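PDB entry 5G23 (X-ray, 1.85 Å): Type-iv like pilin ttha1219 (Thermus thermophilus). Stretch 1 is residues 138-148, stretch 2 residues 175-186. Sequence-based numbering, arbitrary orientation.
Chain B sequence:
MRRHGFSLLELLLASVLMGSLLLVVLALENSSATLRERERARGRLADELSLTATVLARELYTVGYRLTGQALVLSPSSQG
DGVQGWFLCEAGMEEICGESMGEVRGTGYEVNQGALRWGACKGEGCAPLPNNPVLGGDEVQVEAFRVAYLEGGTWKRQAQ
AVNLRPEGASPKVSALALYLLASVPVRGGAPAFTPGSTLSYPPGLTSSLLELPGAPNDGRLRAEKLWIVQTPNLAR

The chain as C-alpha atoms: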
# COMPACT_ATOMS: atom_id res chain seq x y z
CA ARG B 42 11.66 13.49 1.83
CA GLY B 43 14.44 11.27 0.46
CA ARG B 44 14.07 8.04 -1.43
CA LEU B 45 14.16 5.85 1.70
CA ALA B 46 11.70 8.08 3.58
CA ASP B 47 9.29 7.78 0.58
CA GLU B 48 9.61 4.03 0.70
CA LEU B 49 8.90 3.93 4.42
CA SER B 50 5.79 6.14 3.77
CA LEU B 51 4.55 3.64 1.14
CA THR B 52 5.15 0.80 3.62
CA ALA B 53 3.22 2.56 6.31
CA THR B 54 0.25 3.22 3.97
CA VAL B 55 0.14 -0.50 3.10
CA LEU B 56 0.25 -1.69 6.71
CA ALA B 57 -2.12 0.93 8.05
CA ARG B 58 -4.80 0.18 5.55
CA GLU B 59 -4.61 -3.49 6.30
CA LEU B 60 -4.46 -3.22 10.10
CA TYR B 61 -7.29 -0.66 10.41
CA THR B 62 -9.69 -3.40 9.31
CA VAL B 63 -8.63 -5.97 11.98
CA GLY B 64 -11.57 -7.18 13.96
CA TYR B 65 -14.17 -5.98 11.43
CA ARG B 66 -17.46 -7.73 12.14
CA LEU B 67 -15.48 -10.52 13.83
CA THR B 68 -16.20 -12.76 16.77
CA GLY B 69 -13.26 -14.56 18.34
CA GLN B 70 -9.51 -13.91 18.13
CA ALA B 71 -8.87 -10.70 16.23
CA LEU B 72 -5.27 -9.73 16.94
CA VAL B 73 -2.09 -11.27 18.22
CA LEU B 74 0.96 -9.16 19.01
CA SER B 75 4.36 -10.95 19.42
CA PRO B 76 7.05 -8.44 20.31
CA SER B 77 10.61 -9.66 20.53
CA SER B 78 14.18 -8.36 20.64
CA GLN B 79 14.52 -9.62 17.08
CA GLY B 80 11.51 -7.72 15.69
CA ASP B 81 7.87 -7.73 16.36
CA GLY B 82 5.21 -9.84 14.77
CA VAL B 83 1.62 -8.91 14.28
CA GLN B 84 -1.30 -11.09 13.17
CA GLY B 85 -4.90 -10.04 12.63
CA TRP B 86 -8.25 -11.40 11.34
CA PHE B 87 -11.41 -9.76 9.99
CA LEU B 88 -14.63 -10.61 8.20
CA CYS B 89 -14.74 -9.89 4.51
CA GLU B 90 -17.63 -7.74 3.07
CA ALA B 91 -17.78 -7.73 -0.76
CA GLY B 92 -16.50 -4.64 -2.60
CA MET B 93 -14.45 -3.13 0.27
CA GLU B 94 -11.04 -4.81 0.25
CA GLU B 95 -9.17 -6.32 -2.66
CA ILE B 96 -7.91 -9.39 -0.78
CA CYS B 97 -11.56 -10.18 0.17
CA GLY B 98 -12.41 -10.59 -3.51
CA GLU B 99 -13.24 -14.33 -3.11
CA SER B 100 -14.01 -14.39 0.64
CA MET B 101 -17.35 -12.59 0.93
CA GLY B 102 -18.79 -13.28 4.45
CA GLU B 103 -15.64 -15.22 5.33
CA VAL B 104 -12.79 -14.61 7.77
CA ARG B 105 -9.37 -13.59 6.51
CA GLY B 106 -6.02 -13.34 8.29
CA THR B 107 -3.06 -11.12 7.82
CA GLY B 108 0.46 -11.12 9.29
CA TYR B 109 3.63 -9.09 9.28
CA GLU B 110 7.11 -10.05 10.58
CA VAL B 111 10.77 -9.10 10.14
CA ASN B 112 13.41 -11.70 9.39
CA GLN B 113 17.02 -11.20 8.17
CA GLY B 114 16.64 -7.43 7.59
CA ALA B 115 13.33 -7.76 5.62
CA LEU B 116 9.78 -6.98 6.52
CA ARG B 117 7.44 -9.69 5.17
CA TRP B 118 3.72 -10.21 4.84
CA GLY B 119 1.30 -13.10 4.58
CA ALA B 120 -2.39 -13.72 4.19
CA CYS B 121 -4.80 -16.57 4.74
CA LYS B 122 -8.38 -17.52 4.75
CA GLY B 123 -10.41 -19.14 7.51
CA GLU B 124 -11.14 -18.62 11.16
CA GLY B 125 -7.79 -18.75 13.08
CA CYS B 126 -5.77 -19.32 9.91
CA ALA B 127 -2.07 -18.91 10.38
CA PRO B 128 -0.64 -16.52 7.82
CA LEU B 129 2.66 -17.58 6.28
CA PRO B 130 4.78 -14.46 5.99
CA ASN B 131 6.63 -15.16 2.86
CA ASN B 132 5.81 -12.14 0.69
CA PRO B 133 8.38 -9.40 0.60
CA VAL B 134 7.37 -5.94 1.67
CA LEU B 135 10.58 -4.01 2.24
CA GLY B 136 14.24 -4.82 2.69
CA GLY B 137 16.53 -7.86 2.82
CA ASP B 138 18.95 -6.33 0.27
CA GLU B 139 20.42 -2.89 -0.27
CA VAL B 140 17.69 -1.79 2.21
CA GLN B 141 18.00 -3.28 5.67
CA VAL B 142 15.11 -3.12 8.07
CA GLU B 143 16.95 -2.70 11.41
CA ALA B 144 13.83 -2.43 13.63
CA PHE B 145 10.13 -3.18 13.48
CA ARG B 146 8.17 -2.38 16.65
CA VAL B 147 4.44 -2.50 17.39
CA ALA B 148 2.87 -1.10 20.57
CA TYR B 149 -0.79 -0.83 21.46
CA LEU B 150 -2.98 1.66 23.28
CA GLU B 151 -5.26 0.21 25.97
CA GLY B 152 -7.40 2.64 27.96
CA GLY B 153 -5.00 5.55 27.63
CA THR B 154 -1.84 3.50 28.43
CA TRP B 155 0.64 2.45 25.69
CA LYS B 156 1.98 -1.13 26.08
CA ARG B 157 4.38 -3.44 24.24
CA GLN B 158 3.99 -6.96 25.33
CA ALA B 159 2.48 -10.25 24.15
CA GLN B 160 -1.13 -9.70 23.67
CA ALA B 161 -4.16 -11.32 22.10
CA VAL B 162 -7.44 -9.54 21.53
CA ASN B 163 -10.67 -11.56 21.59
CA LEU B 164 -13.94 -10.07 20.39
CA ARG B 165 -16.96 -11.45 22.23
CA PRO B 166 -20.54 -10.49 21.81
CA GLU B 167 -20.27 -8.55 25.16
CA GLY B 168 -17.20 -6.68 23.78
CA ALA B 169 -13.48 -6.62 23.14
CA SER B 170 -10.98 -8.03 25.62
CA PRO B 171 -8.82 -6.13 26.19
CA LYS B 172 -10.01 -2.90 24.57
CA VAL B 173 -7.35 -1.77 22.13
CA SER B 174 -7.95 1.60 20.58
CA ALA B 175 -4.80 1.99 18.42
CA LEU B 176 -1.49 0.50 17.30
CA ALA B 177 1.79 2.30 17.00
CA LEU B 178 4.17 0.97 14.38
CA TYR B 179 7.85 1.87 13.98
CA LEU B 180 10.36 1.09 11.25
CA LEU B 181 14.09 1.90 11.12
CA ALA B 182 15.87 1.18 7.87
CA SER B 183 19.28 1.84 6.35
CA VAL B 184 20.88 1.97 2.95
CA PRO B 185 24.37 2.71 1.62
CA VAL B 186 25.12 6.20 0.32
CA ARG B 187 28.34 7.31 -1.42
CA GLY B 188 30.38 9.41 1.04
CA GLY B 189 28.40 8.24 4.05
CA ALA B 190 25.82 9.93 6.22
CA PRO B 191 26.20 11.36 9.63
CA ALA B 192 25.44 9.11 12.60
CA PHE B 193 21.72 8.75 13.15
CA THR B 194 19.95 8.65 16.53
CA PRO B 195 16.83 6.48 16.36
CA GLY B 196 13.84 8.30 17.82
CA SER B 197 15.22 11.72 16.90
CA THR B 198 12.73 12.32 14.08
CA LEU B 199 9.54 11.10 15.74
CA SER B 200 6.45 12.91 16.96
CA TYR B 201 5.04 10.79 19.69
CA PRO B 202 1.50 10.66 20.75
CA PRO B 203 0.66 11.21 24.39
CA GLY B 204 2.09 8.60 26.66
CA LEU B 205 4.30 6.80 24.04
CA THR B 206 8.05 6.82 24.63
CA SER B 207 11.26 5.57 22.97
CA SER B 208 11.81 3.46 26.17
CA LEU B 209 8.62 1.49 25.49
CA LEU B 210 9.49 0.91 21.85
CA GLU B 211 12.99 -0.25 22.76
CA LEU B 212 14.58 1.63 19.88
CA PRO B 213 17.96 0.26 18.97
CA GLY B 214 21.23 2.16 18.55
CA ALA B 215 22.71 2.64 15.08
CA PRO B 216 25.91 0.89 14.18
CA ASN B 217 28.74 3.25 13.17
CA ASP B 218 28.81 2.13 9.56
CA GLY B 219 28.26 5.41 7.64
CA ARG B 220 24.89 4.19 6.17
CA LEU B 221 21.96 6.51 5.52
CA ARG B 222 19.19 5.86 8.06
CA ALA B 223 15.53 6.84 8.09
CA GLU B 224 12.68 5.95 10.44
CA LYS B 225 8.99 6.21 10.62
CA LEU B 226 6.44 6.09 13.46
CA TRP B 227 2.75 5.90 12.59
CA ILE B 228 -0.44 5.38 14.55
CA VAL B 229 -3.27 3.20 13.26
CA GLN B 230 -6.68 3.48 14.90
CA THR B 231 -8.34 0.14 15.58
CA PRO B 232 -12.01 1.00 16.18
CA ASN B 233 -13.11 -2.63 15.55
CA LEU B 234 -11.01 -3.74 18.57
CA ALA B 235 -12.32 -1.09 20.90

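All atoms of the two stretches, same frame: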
# COMPACT_ATOMS: atom_id res chain seq x y z
N ASP B 138 17.96 -6.54 1.31
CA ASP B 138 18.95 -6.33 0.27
C ASP B 138 19.77 -5.08 0.55
O ASP B 138 20.32 -4.90 1.63
CB ASP B 138 18.20 -6.26 -1.11
CG ASP B 138 16.94 -5.20 -1.17
OD1 ASP B 138 16.86 -4.10 -0.54
OD2 ASP B 138 15.96 -5.47 -1.92
N GLU B 139 19.82 -4.19 -0.41
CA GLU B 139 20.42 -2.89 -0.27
C GLU B 139 19.76 -2.24 0.96
O GLU B 139 20.44 -1.61 1.79
CB GLU B 139 20.21 -2.13 -1.63
CG GLU B 139 20.76 -0.72 -1.73
CD GLU B 139 20.45 -0.05 -3.09
OE1 GLU B 139 20.25 -0.78 -4.09
OE2 GLU B 139 20.43 1.22 -3.18
N VAL B 140 18.43 -2.34 1.06
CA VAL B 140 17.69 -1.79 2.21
C VAL B 140 17.70 -2.83 3.29
O VAL B 140 17.34 -3.95 3.05
CB VAL B 140 16.23 -1.41 1.87
CG1 VAL B 140 15.49 -0.95 3.09
CG2 VAL B 140 16.16 -0.38 0.74
N GLN B 141 18.08 -2.42 4.48
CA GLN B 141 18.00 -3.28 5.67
C GLN B 141 17.04 -2.71 6.63
O GLN B 141 17.17 -1.53 7.05
CB GLN B 141 19.38 -3.40 6.34
CG GLN B 141 20.35 -4.21 5.49
CD GLN B 141 20.02 -5.67 5.52
OE1 GLN B 141 19.86 -6.29 6.60
NE2 GLN B 141 19.90 -6.26 4.35
N VAL B 142 16.05 -3.50 7.02
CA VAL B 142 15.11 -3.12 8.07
C VAL B 142 15.78 -3.51 9.38
O VAL B 142 15.91 -4.67 9.66
CB VAL B 142 13.70 -3.78 7.84
CG1 VAL B 142 12.75 -3.43 8.98
CG2 VAL B 142 13.11 -3.26 6.54
N GLU B 143 16.18 -2.50 10.17
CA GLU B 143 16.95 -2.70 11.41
C GLU B 143 16.04 -2.80 12.65
O GLU B 143 16.46 -3.30 13.68
CB GLU B 143 17.93 -1.59 11.60
CG GLU B 143 18.96 -1.66 10.47
CD GLU B 143 20.00 -0.59 10.53
OE1 GLU B 143 19.90 0.38 11.33
OE2 GLU B 143 20.91 -0.70 9.71
N ALA B 144 14.81 -2.34 12.52
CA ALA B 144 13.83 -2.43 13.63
C ALA B 144 12.42 -2.34 13.15
O ALA B 144 12.11 -1.51 12.27
CB ALA B 144 14.12 -1.36 14.69
N PHE B 145 11.56 -3.20 13.70
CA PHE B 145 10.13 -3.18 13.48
C PHE B 145 9.54 -3.38 14.86
O PHE B 145 9.89 -4.30 15.57
CB PHE B 145 9.59 -4.24 12.49
CG PHE B 145 8.10 -4.25 12.30
CD1 PHE B 145 7.40 -3.13 11.97
CD2 PHE B 145 7.38 -5.45 12.40
CE1 PHE B 145 6.01 -3.16 11.80
CE2 PHE B 145 5.97 -5.51 12.24
CZ PHE B 145 5.30 -4.36 11.88
N ARG B 146 8.76 -2.40 15.27
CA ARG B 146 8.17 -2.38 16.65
C ARG B 146 6.70 -2.12 16.50
O ARG B 146 6.25 -1.28 15.65
CB ARG B 146 8.78 -1.29 17.56
CG ARG B 146 10.26 -1.39 17.76
CD ARG B 146 10.61 -2.64 18.59
NE ARG B 146 12.02 -2.55 18.93
CZ ARG B 146 12.99 -3.12 18.23
NH1 ARG B 146 12.73 -3.85 17.13
NH2 ARG B 146 14.27 -2.89 18.57
N VAL B 147 5.87 -2.79 17.34
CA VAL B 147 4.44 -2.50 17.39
C VAL B 147 4.05 -2.40 18.88
O VAL B 147 4.36 -3.30 19.64
CB VAL B 147 3.60 -3.62 16.78
CG1 VAL B 147 2.13 -3.31 16.80
CG2 VAL B 147 4.06 -3.91 15.32
N ALA B 148 3.44 -1.30 19.25
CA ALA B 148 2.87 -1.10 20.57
C ALA B 148 1.36 -0.89 20.41
O ALA B 148 0.87 -0.68 19.29
CB ALA B 148 3.47 0.13 21.21
N ALA B 175 -5.77 1.63 19.47
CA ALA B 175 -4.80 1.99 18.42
C ALA B 175 -3.55 1.17 18.49
O ALA B 175 -3.24 0.60 19.54
CB ALA B 175 -4.48 3.46 18.45
N LEU B 176 -2.81 1.12 17.38
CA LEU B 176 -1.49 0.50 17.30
C LEU B 176 -0.51 1.60 16.91
O LEU B 176 -0.87 2.49 16.13
CB LEU B 176 -1.43 -0.59 16.26
CG LEU B 176 -2.38 -1.76 16.44
CD1 LEU B 176 -2.24 -2.71 15.28
CD2 LEU B 176 -2.11 -2.50 17.75
N ALA B 177 0.67 1.51 17.45
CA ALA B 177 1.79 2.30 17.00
C ALA B 177 2.80 1.38 16.35
O ALA B 177 3.23 0.38 16.94
CB ALA B 177 2.44 3.04 18.14
N LEU B 178 3.20 1.72 15.13
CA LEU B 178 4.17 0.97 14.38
C LEU B 178 5.41 1.82 14.08
O LEU B 178 5.28 3.03 13.84
CB LEU B 178 3.55 0.47 13.08
CG LEU B 178 2.43 -0.52 13.38
CD1 LEU B 178 1.14 0.24 13.28
CD2 LEU B 178 2.44 -1.62 12.39
N TYR B 179 6.58 1.19 14.19
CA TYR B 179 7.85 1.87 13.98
C TYR B 179 8.74 1.02 13.08
O TYR B 179 8.89 -0.15 13.29
CB TYR B 179 8.56 2.11 15.32
CG TYR B 179 9.95 2.65 15.18
CD1 TYR B 179 10.18 4.01 15.05
CD2 TYR B 179 11.06 1.79 15.17
CE1 TYR B 179 11.45 4.53 14.90
CE2 TYR B 179 12.36 2.28 15.04
CZ TYR B 179 12.55 3.66 14.93
OH TYR B 179 13.77 4.13 14.75
N LEU B 180 9.35 1.69 12.07
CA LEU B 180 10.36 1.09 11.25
C LEU B 180 11.63 1.97 11.25
O LEU B 180 11.54 3.23 11.22
CB LEU B 180 9.85 0.97 9.81
CG LEU B 180 8.82 -0.10 9.52
CD1 LEU B 180 8.19 0.12 8.15
CD2 LEU B 180 9.53 -1.46 9.60
N LEU B 181 12.77 1.30 11.37
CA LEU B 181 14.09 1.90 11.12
C LEU B 181 14.71 1.12 9.99
O LEU B 181 14.76 -0.11 10.03
CB LEU B 181 14.95 1.85 12.35
CG LEU B 181 16.35 2.33 12.22
CD1 LEU B 181 16.43 3.82 12.01
CD2 LEU B 181 17.16 1.95 13.47
N ALA B 182 15.22 1.82 8.99
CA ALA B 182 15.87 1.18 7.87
C ALA B 182 17.13 1.95 7.53
O ALA B 182 17.27 3.14 7.81
CB ALA B 182 14.97 1.07 6.66
N SER B 183 18.03 1.25 6.86
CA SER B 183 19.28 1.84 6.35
C SER B 183 19.58 1.41 4.95
O SER B 183 19.20 0.32 4.50
CB SER B 183 20.47 1.47 7.26
OG SER B 183 20.84 0.09 7.15
N VAL B 184 20.35 2.25 4.30
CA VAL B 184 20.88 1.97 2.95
C VAL B 184 22.25 2.61 2.79
O VAL B 184 22.54 3.65 3.43
CB VAL B 184 19.99 2.59 1.81
CG1 VAL B 184 18.68 1.90 1.63
CG2 VAL B 184 19.80 4.07 1.98
N PRO B 185 23.08 2.05 1.91
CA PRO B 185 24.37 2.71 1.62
C PRO B 185 24.18 4.01 0.87
O PRO B 185 23.22 4.12 0.11
CB PRO B 185 25.11 1.73 0.73
CG PRO B 185 24.32 0.48 0.72
CD PRO B 185 22.90 0.82 1.12
N VAL B 186 25.09 4.94 1.07
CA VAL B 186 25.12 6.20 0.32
C VAL B 186 26.58 6.60 0.13
O VAL B 186 27.39 6.56 1.05
CB VAL B 186 24.25 7.28 1.02
CG1 VAL B 186 24.87 7.74 2.33
CG2 VAL B 186 24.04 8.49 0.10

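How do the two backbones hold together? Strands 141-148 and 175-184 run antiparallel, their N-to-C directions 157° apart, and are joined by pairs of hydrogen bonds at alternate positions. Gln141 N donates to Ser183 O at 3.0 Å, and Ser183 N returns a bond to Gln141 O at 2.9 Å. The same reciprocal pattern links Arg146 N to Tyr179 O (3.0 Å) and Tyr179 N to Arg146 O (2.9 Å), then Ala148 N to Ala177 O and Ala177 N to Ala148 O, both at 2.9 Å. Between these rungs the chains draw closer, and CA-H groups point at carbonyls already engaged by N-H donors: Phe145 CA lies 3.3 Å from Tyr179 O, and Val147 CA 3.2 Å from Ala177 O. Each such oxygen thus serves two neighbouring residues of the opposing strand.

What happens where the register breaks? Val142 pairs with Ala182, but Ala144 pairs with Leu181, so stretch 1 carries one extra residue, Glu143, in a beta bulge. Its phi/psi of -93/-18 departs from extended strand geometry and lets two successive amides converge on one acceptor. Glu143 N reaches Leu181 O at 2.8 Å, while Ala144 N makes a weak hydrogen bond to the same Leu181 O at 3.3 Å. Leu181 N answers with a bond to Ala144 O at 3.0 Å, restoring the regular ladder beyond the bulge.

Which polar side chain contact crosses the interface? The bulged residue supplies it: Ser183 OG donates to Glu143 OE2 at 2.7 Å, a short bond from a hydroxyl to a carboxylate. The serine takes the p rotamer, and the glutamate, m at chi1 and t at chi2, extends its carboxylate to meet it. Gln141, although paired with Ser183 through the backbone, sends the end of its side chain away from stretch 2, where its NE2 donates to Asp138 O at 3.1 Å. Asp138 also steadies the approach to the strand, its OD1 accepting from Val140 N at 2.9 Å.

How do the apolar side chains fill the two faces of the sheet? On the face bearing Val142, Phe145 and Val147, leucine methyls from stretch 2 fit among the side chains. Leu180 CD2 lies 3.8 Å from Val142 CG1 and 3.6 Å from Phe145 CD1, bridging the span across the bulge. Leu178 CD2 sits at the edge of the Phe145 ring, 3.9 Å from Phe145 CE1, and also packs against Val147, with its CD2 4.1 Å from Val147 CG2. The other face carries Ala144, Arg146 and Ala148. There the small Ala144 CB is 4.1 Å from Leu181 CB and equally far from Tyr179 CE2, at the edge of the tyrosine ring. Near the start of stretch 1, Val140 CG2 touches Val184 CG1 at 3.5 Å. These van der Waals contacts supplement the backbone ladder, and the two stretches together bury 923 Å².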